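Long-range contacts in GH127 beta-L-arabinofuranoside (Geobacillus stearothermophilus, PDB 4QK0), which probably hydrolyses beta-L-arabinofuranosidic bonds, as a glycoside hydrolase of family GH127: residues E480-L485 with Y515-W520; T468-V473 with G523-L528. All coordinates share one frame; numbering follows the deposited sequence.

Both contacts are antiparallel strand pairings within the GH127 middle domain, but they belong to two different sheets packed face to face. Contact 2 joins strands 468-475 and 524-529, inner neighbours in a larger antiparallel sheet; contact 1 pairs strand 479-486 with 513-517 and 519-520, around a corner in the chain, and lies between the two segments of contact 2 in sequence. Their buried faces share one core: L485 packs on L471, and W520 packs on V473 and V526. Contact 1 adds an aromatic stack and an indole-to-backbone bond; contact 2 relies on mostly regular backbone bonds and aliphatic contacts. Each carries an Arg-Glu pair on its outer face, and a salt bridge from R518 to D524 ties them together.

Contact 1: E480-L485 with Y515-W520; sequences EFTLGL and YIRRVW
Y515 opens the second segment, its ring edge meeting the methyl CG2 of T482; K510 adds a cation-pi contact. I516 and L483 form the one pair bonded both ways, N to O and O to N, both nearly straight, and the extended I516 side chain brings CD1 to L485 CD1 (3.8 Å). R517 points to the other face. Its chain, extended with CG anti to the backbone N, crosses T482 and E480 about at right angles: NH1 gives T482 OG1 a bond lying in the guanidinium plane (2.9 Å), while NE forms a salt bridge with E480 OE2 (3.2 Å), whose hydrogen bond is weak and bent (123°). At R518 the chain turns a corner, though its O still accepts from F481 N; its guanidinium pairs with D524. V519 lies across from E480 at the exposed end. W520 folds back over F481, CD1 centred above the phenyl ring in an offset stack (centroids 4.0 Å apart, planes at 25°). Its NE1 donates to F481 O at 2.8 Å from above the carbonyl plane, fixing the rotation of the buried indole. Beyond it, CZ2 touches L483 CB. The face of F481, L483, L485 and W520 packs on strands 453-461, 468-475 and 524-529 of the other sheet, as in a beta-sandwich.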
ATOM      1  N   GLU A 480      48.225 -24.203 -23.302  1.00 31.64           N
ATOM      2  CA  GLU A 480      47.474 -23.094 -23.776  1.00 36.94           C
ATOM      3  C   GLU A 480      46.001 -23.340 -23.453  1.00 36.40           C
ATOM      4  O   GLU A 480      45.456 -24.375 -23.786  1.00 39.68           O
ATOM      5  CB  GLU A 480      47.667 -22.929 -25.273  1.00 42.24           C
ATOM      6  CG  GLU A 480      47.041 -21.690 -25.882  1.00 47.94           C
ATOM      7  CD  GLU A 480      47.082 -21.698 -27.405  1.00 54.39           C
ATOM      8  OE1 GLU A 480      47.576 -22.689 -28.007  1.00 54.70           O
ATOM      9  OE2 GLU A 480      46.603 -20.704 -28.000  1.00 55.53           O
ATOM     10  N   PHE A 481      45.397 -22.401 -22.751  1.00 31.08           N
ATOM     11  CA  PHE A 481      43.961 -22.379 -22.603  1.00 31.05           C
ATOM     12  C   PHE A 481      43.500 -20.971 -22.192  1.00 29.66           C
ATOM     13  O   PHE A 481      44.321 -20.067 -21.883  1.00 25.84           O
ATOM     14  CB  PHE A 481      43.484 -23.447 -21.603  1.00 32.84           C
ATOM     15  CG  PHE A 481      44.126 -23.345 -20.244  1.00 37.50           C
ATOM     16  CD1 PHE A 481      43.630 -22.521 -19.270  1.00 38.21           C
ATOM     17  CD2 PHE A 481      45.274 -24.076 -19.962  1.00 43.96           C
ATOM     18  CE1 PHE A 481      44.274 -22.406 -18.038  1.00 39.55           C
ATOM     19  CE2 PHE A 481      45.932 -23.974 -18.729  1.00 43.13           C
ATOM     20  CZ  PHE A 481      45.423 -23.131 -17.768  1.00 40.20           C
ATOM     21  N   THR A 482      42.182 -20.799 -22.204  1.00 29.66           N
ATOM     22  CA  THR A 482      41.553 -19.511 -21.948  1.00 30.71           C
ATOM     23  C   THR A 482      40.952 -19.444 -20.554  1.00 33.53           C
ATOM     24  O   THR A 482      40.299 -20.378 -20.081  1.00 35.37           O
ATOM     25  CB  THR A 482      40.499 -19.234 -22.976  1.00 30.84           C
ATOM     26  OG1 THR A 482      41.111 -19.300 -24.254  1.00 29.60           O
ATOM     27  CG2 THR A 482      39.909 -17.870 -22.747  1.00 32.17           C
ATOM     28  N   LEU A 483      41.308 -18.388 -19.859  1.00 33.26           N
ATOM     29  CA  LEU A 483      40.712 -18.034 -18.574  1.00 33.72           C
ATOM     30  C   LEU A 483      39.775 -16.875 -18.820  1.00 31.02           C
ATOM     31  O   LEU A 483      40.206 -15.841 -19.371  1.00 28.35           O
ATOM     32  CB  LEU A 483      41.784 -17.545 -17.627  1.00 36.85           C
ATOM     33  CG  LEU A 483      41.662 -18.039 -16.229  1.00 45.39           C
ATOM     34  CD1 LEU A 483      41.954 -19.546 -16.273  1.00 53.95           C
ATOM     35  CD2 LEU A 483      42.636 -17.290 -15.338  1.00 45.87           C
ATOM     36  N   GLY A 484      38.498 -17.066 -18.493  1.00 31.04           N
ATOM     37  CA  GLY A 484      37.485 -15.990 -18.683  1.00 32.80           C
ATOM     38  C   GLY A 484      37.170 -15.314 -17.356  1.00 28.07           C
ATOM     39  O   GLY A 484      36.696 -15.963 -16.459  1.00 32.61           O
ATOM     40  N   LEU A 485      37.517 -14.054 -17.216  1.00 25.96           N
ATOM     41  CA  LEU A 485      37.336 -13.332 -15.951  1.00 28.60           C
ATOM     42  C   LEU A 485      36.246 -12.246 -16.027  1.00 30.06           C
ATOM     43  O   LEU A 485      36.370 -11.351 -16.827  1.00 29.79           O
ATOM     44  CB  LEU A 485      38.649 -12.692 -15.543  1.00 28.31           C
ATOM     45  CG  LEU A 485      39.840 -13.663 -15.562  1.00 31.93           C
ATOM     46  CD1 LEU A 485      41.109 -12.919 -15.233  1.00 33.95           C
ATOM     47  CD2 LEU A 485      39.673 -14.785 -14.593  1.00 34.55           C
ATOM     48  N   TYR A 515      38.803 -12.369 -21.798  1.00 29.65           N
ATOM     49  CA  TYR A 515      39.294 -13.659 -22.247  1.00 29.43           C
ATOM     50  C   TYR A 515      40.809 -13.654 -22.354  1.00 29.37           C
ATOM     51  O   TYR A 515      41.383 -13.023 -23.233  1.00 26.63           O
ATOM     52  CB  TYR A 515      38.680 -13.997 -23.574  1.00 30.50           C
ATOM     53  CG  TYR A 515      37.230 -14.315 -23.453  1.00 32.47           C
ATOM     54  CD1 TYR A 515      36.285 -13.302 -23.330  1.00 34.28           C
ATOM     55  CD2 TYR A 515      36.774 -15.638 -23.499  1.00 33.35           C
ATOM     56  CE1 TYR A 515      34.932 -13.589 -23.264  1.00 31.69           C
ATOM     57  CE2 TYR A 515      35.439 -15.926 -23.426  1.00 33.40           C
ATOM     58  CZ  TYR A 515      34.532 -14.883 -23.295  1.00 33.07           C
ATOM     59  OH  TYR A 515      33.218 -15.172 -23.218  1.00 33.69           O
ATOM     60  N   ILE A 516      41.454 -14.319 -21.408  1.00 27.71           N
ATOM     61  CA  ILE A 516      42.890 -14.424 -21.396  1.00 30.41           C
ATOM     62  C   ILE A 516      43.405 -15.803 -21.847  1.00 29.42           C
ATOM     63  O   ILE A 516      43.350 -16.803 -21.090  1.00 28.41           O
ATOM     64  CB  ILE A 516      43.425 -14.114 -20.015  1.00 38.15           C
ATOM     65  CG1 ILE A 516      42.876 -12.759 -19.571  1.00 40.33           C
ATOM     66  CG2 ILE A 516      44.973 -14.129 -20.046  1.00 38.75           C
ATOM     67  CD1 ILE A 516      43.354 -12.356 -18.207  1.00 45.52           C
ATOM     68  N   ARG A 517      43.894 -15.832 -23.088  1.00 31.01           N
ATOM     69  CA  ARG A 517      44.376 -17.058 -23.744  1.00 33.31           C
ATOM     70  C   ARG A 517      45.889 -16.947 -23.957  1.00 33.42           C
ATOM     71  O   ARG A 517      46.385 -15.997 -24.513  1.00 33.97           O
ATOM     72  CB  ARG A 517      43.685 -17.296 -25.076  1.00 34.66           C
ATOM     73  CG  ARG A 517      44.037 -18.645 -25.681  1.00 40.09           C
ATOM     74  CD  ARG A 517      43.192 -19.035 -26.895  1.00 41.19           C
ATOM     75  NE  ARG A 517      43.504 -20.406 -27.323  1.00 44.31           N
ATOM     76  CZ  ARG A 517      43.078 -21.538 -26.729  1.00 46.56           C
ATOM     77  NH1 ARG A 517      42.254 -21.511 -25.669  1.00 44.64           N
ATOM     78  NH2 ARG A 517      43.457 -22.728 -27.212  1.00 44.37           N
ATOM     79  N   ARG A 518      46.612 -17.919 -23.433  1.00 36.00           N
ATOM     80  CA  ARG A 518      48.063 -17.933 -23.436  1.00 34.95           C
ATOM     81  C   ARG A 518      48.503 -19.324 -22.960  1.00 36.74           C
ATOM     82  O   ARG A 518      47.663 -20.167 -22.548  1.00 32.31           O
ATOM     83  CB  ARG A 518      48.633 -16.875 -22.470  1.00 40.11           C
ATOM     84  CG  ARG A 518      48.300 -17.104 -20.985  1.00 42.87           C
ATOM     85  CD  ARG A 518      48.678 -15.914 -20.119  1.00 41.69           C
ATOM     86  NE  ARG A 518      50.136 -15.749 -20.041  1.00 45.24           N
ATOM     87  CZ  ARG A 518      50.943 -16.429 -19.224  1.00 44.49           C
ATOM     88  NH1 ARG A 518      50.460 -17.345 -18.401  1.00 44.64           N
ATOM     89  NH2 ARG A 518      52.239 -16.188 -19.224  1.00 42.21           N
ATOM     90  N   VAL A 519      49.806 -19.567 -23.034  1.00 31.97           N
ATOM     91  CA  VAL A 519      50.381 -20.761 -22.464  1.00 32.37           C
ATOM     92  C   VAL A 519      50.592 -20.502 -20.983  1.00 31.88           C
ATOM     93  O   VAL A 519      51.351 -19.619 -20.638  1.00 32.61           O
ATOM     94  CB  VAL A 519      51.773 -21.106 -23.092  1.00 32.24           C
ATOM     95  CG1 VAL A 519      52.419 -22.255 -22.342  1.00 32.73           C
ATOM     96  CG2 VAL A 519      51.652 -21.412 -24.569  1.00 30.65           C
ATOM     97  N   TRP A 520      49.970 -21.313 -20.144  1.00 31.03           N
ATOM     98  CA  TRP A 520      50.077 -21.184 -18.704  1.00 34.30           C
ATOM     99  C   TRP A 520      51.123 -22.158 -18.168  1.00 36.05           C
ATOM    100  O   TRP A 520      51.158 -23.298 -18.576  1.00 34.49           O
ATOM    101  CB  TRP A 520      48.731 -21.512 -18.042  1.00 32.78           C
ATOM    102  CG  TRP A 520      47.634 -20.571 -18.472  1.00 33.93           C
ATOM    103  CD1 TRP A 520      46.789 -20.734 -19.498  1.00 33.58           C
ATOM    104  CD2 TRP A 520      47.328 -19.278 -17.910  1.00 35.34           C
ATOM    105  NE1 TRP A 520      45.967 -19.634 -19.639  1.00 30.73           N
ATOM    106  CE2 TRP A 520      46.276 -18.731 -18.666  1.00 31.86           C
ATOM    107  CE3 TRP A 520      47.833 -18.553 -16.832  1.00 34.72           C
ATOM    108  CZ2 TRP A 520      45.700 -17.504 -18.369  1.00 30.18           C
ATOM    109  CZ3 TRP A 520      47.269 -17.325 -16.553  1.00 35.15           C
ATOM    110  CH2 TRP A 520      46.217 -16.815 -17.330  1.00 30.04           C
TER

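Contact 2: T468-V473 with G523-L528; sequences TVRLTV and GDEVKL
V469, L471 and V473 face L528, V526 and D524 in three hydrogen-bonded pairs. The first two pairs are the more regular: V469 N to L528 O spans 2.8 Å, and the return bond from L528 N to V469 O is nearly straight (177°). L471 N to V526 O and V526 N to L471 O are both 2.8 Å, with L471 N approaching nearly along the axis of V526 C=O. On this buried face the side chains meet at their roots, V469 CB lying 4.0 Å from L528 CB and L471 CB equally far from V526 CB. The leucine tips reach on toward L485, and V473 meets F481, so the face forms one wall of the core between the antiparallel sheet and the smaller mixed sheet, a beta-sandwich arrangement in the middle domain. At the G523 end one of the last pair's two bonds weakens: D524 N to V473 O stretches to 3.3 Å, beside a glycine with positive phi, while V473 N to D524 O stays short and straight (2.8 Å). The D524 carboxylate is held by R518, Q521 N and N499. The opposite face, with R470, T472, E525 and K527, is the more solvent-exposed. There R470, bent at chi3 (-96°), crosses E525 obliquely, and its NE stands 3.5 Å from E525 OE2 in a long salt bridge. K527 curls at its last two torsions toward T468, NZ resting 3.6 Å from the methyl CG2, with R470 NH2 a like charge 4.5 Å from that NZ.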
ATOM      1  N   THR A 468      40.964  -6.294  -4.758  1.00 34.17           N
ATOM      2  CA  THR A 468      42.199  -6.940  -5.208  1.00 33.64           C
ATOM      3  C   THR A 468      42.035  -8.458  -5.125  1.00 34.51           C
ATOM      4  O   THR A 468      41.655  -9.031  -4.083  1.00 32.85           O
ATOM      5  CB  THR A 468      43.409  -6.471  -4.394  1.00 37.35           C
ATOM      6  OG1 THR A 468      43.666  -5.077  -4.698  1.00 35.68           O
ATOM      7  CG2 THR A 468      44.651  -7.277  -4.764  1.00 41.62           C
ATOM      8  N   VAL A 469      42.258  -9.100  -6.269  1.00 32.17           N
ATOM      9  CA  VAL A 469      42.172 -10.552  -6.381  1.00 35.39           C
ATOM     10  C   VAL A 469      43.456 -11.131  -6.962  1.00 35.71           C
ATOM     11  O   VAL A 469      43.968 -10.665  -7.996  1.00 32.22           O
ATOM     12  CB  VAL A 469      41.018 -10.995  -7.302  1.00 32.76           C
ATOM     13  CG1 VAL A 469      40.900 -12.495  -7.295  1.00 34.26           C
ATOM     14  CG2 VAL A 469      39.691 -10.367  -6.868  1.00 35.58           C
ATOM     15  N   ARG A 470      43.969 -12.153  -6.294  1.00 40.95           N
ATOM     16  CA  ARG A 470      45.174 -12.854  -6.746  1.00 46.26           C
ATOM     17  C   ARG A 470      44.807 -14.283  -7.156  1.00 38.86           C
ATOM     18  O   ARG A 470      44.314 -15.057  -6.352  1.00 36.04           O
ATOM     19  CB  ARG A 470      46.172 -12.853  -5.599  1.00 47.04           C
ATOM     20  CG  ARG A 470      47.523 -13.317  -6.050  1.00 63.19           C
ATOM     21  CD  ARG A 470      48.474 -13.696  -4.871  1.00 74.64           C
ATOM     22  NE  ARG A 470      49.308 -12.541  -4.589  1.00 89.70           N
ATOM     23  CZ  ARG A 470      50.007 -12.352  -3.470  1.00102.44           C
ATOM     24  NH1 ARG A 470      50.014 -13.245  -2.480  1.00101.02           N
ATOM     25  NH2 ARG A 470      50.714 -11.237  -3.352  1.00115.28           N
ATOM     26  N   LEU A 471      44.980 -14.581  -8.437  1.00 37.54           N
ATOM     27  CA  LEU A 471      44.733 -15.917  -8.998  1.00 43.35           C
ATOM     28  C   LEU A 471      46.053 -16.589  -9.338  1.00 42.99           C
ATOM     29  O   LEU A 471      46.849 -16.054 -10.101  1.00 46.05           O
ATOM     30  CB  LEU A 471      43.965 -15.836 -10.309  1.00 44.44           C
ATOM     31  CG  LEU A 471      42.556 -15.334 -10.265  1.00 48.79           C
ATOM     32  CD1 LEU A 471      42.067 -15.072 -11.670  1.00 55.55           C
ATOM     33  CD2 LEU A 471      41.673 -16.378  -9.650  1.00 48.82           C
ATOM     34  N   THR A 472      46.262 -17.746  -8.766  1.00 41.35           N
ATOM     35  CA  THR A 472      47.410 -18.562  -9.067  1.00 43.19           C
ATOM     36  C   THR A 472      46.943 -19.715  -9.921  1.00 40.30           C
ATOM     37  O   THR A 472      45.987 -20.408  -9.590  1.00 40.34           O
ATOM     38  CB  THR A 472      48.090 -19.085  -7.802  1.00 46.52           C
ATOM     39  OG1 THR A 472      48.391 -17.972  -6.966  1.00 49.75           O
ATOM     40  CG2 THR A 472      49.405 -19.758  -8.162  1.00 51.85           C
ATOM     41  N   VAL A 473      47.572 -19.840 -11.077  1.00 38.89           N
ATOM     42  CA  VAL A 473      47.182 -20.820 -12.054  1.00 41.34           C
ATOM     43  C   VAL A 473      48.294 -21.839 -12.149  1.00 38.74           C
ATOM     44  O   VAL A 473      49.392 -21.511 -12.609  1.00 47.56           O
ATOM     45  CB  VAL A 473      46.935 -20.162 -13.439  1.00 42.34           C
ATOM     46  CG1 VAL A 473      46.500 -21.209 -14.461  1.00 39.50           C
ATOM     47  CG2 VAL A 473      45.865 -19.073 -13.327  1.00 40.52           C
ATOM     48  N   GLY A 523      52.599 -21.939 -11.344  1.00 46.69           N
ATOM     49  CA  GLY A 523      52.871 -20.753 -10.530  1.00 45.01           C
ATOM     50  C   GLY A 523      52.611 -19.424 -11.228  1.00 41.75           C
ATOM     51  O   GLY A 523      52.947 -18.379 -10.708  1.00 44.67           O
ATOM     52  N   ASP A 524      51.980 -19.445 -12.390  1.00 41.79           N
ATOM     53  CA  ASP A 524      51.570 -18.210 -13.023  1.00 39.88           C
ATOM     54  C   ASP A 524      50.589 -17.480 -12.097  1.00 37.98           C
ATOM     55  O   ASP A 524      49.713 -18.088 -11.465  1.00 39.31           O
ATOM     56  CB  ASP A 524      50.950 -18.458 -14.400  1.00 36.73           C
ATOM     57  CG  ASP A 524      51.995 -18.546 -15.511  1.00 39.53           C
ATOM     58  OD1 ASP A 524      53.176 -18.202 -15.286  1.00 43.73           O
ATOM     59  OD2 ASP A 524      51.636 -18.933 -16.645  1.00 40.05           O
ATOM     60  N   GLU A 525      50.756 -16.175 -12.022  1.00 36.20           N
ATOM     61  CA  GLU A 525      49.948 -15.333 -11.147  1.00 41.04           C
ATOM     62  C   GLU A 525      49.256 -14.191 -11.905  1.00 38.97           C
ATOM     63  O   GLU A 525      49.887 -13.422 -12.632  1.00 40.67           O
ATOM     64  CB  GLU A 525      50.806 -14.760 -10.055  1.00 48.62           C
ATOM     65  CG  GLU A 525      49.962 -14.220  -8.930  1.00 64.43           C
ATOM     66  CD  GLU A 525      50.809 -13.619  -7.820  1.00 70.94           C
ATOM     67  OE1 GLU A 525      51.398 -14.400  -7.065  1.00 74.03           O
ATOM     68  OE2 GLU A 525      50.871 -12.374  -7.703  1.00 76.72           O
ATOM     69  N   VAL A 526      47.938 -14.148 -11.779  1.00 37.26           N
ATOM     70  CA  VAL A 526      47.121 -13.081 -12.338  1.00 35.53           C
ATOM     71  C   VAL A 526      46.635 -12.245 -11.169  1.00 35.78           C
ATOM     72  O   VAL A 526      46.051 -12.787 -10.236  1.00 33.35           O
ATOM     73  CB  VAL A 526      45.903 -13.633 -13.081  1.00 36.56           C
ATOM     74  CG1 VAL A 526      45.070 -12.503 -13.687  1.00 40.31           C
ATOM     75  CG2 VAL A 526      46.320 -14.603 -14.171  1.00 33.60           C
ATOM     76  N   LYS A 527      46.921 -10.940 -11.222  1.00 36.62           N
ATOM     77  CA  LYS A 527      46.390  -9.976 -10.260  1.00 39.59           C
ATOM     78  C   LYS A 527      45.331  -9.095 -10.890  1.00 39.11           C
ATOM     79  O   LYS A 527      45.554  -8.464 -11.950  1.00 36.81           O
ATOM     80  CB  LYS A 527      47.422  -9.099  -9.520  1.00 45.01           C
ATOM     81  CG  LYS A 527      47.835  -9.782  -8.232  1.00 50.18           C
ATOM     82  CD  LYS A 527      49.035  -9.149  -7.563  1.00 55.51           C
ATOM     83  CE  LYS A 527      48.638  -7.887  -6.820  1.00 61.26           C
ATOM     84  NZ  LYS A 527      48.097  -8.191  -5.472  1.00 64.54           N
ATOM     85  N   LEU A 528      44.169  -9.088 -10.234  1.00 40.93           N
ATOM     86  CA  LEU A 528      43.046  -8.251 -10.645  1.00 40.81           C
ATOM     87  C   LEU A 528      42.847  -7.173  -9.627  1.00 38.31           C
ATOM     88  O   LEU A 528      42.898  -7.439  -8.436  1.00 33.11           O
ATOM     89  CB  LEU A 528      41.783  -9.055 -10.716  1.00 41.68           C
ATOM     90  CG  LEU A 528      41.766 -10.319 -11.564  1.00 45.07           C
ATOM     91  CD1 LEU A 528      40.431 -11.023 -11.455  1.00 48.55           C
ATOM     92  CD2 LEU A 528      41.983  -9.929 -12.991  1.00 47.74           C
TER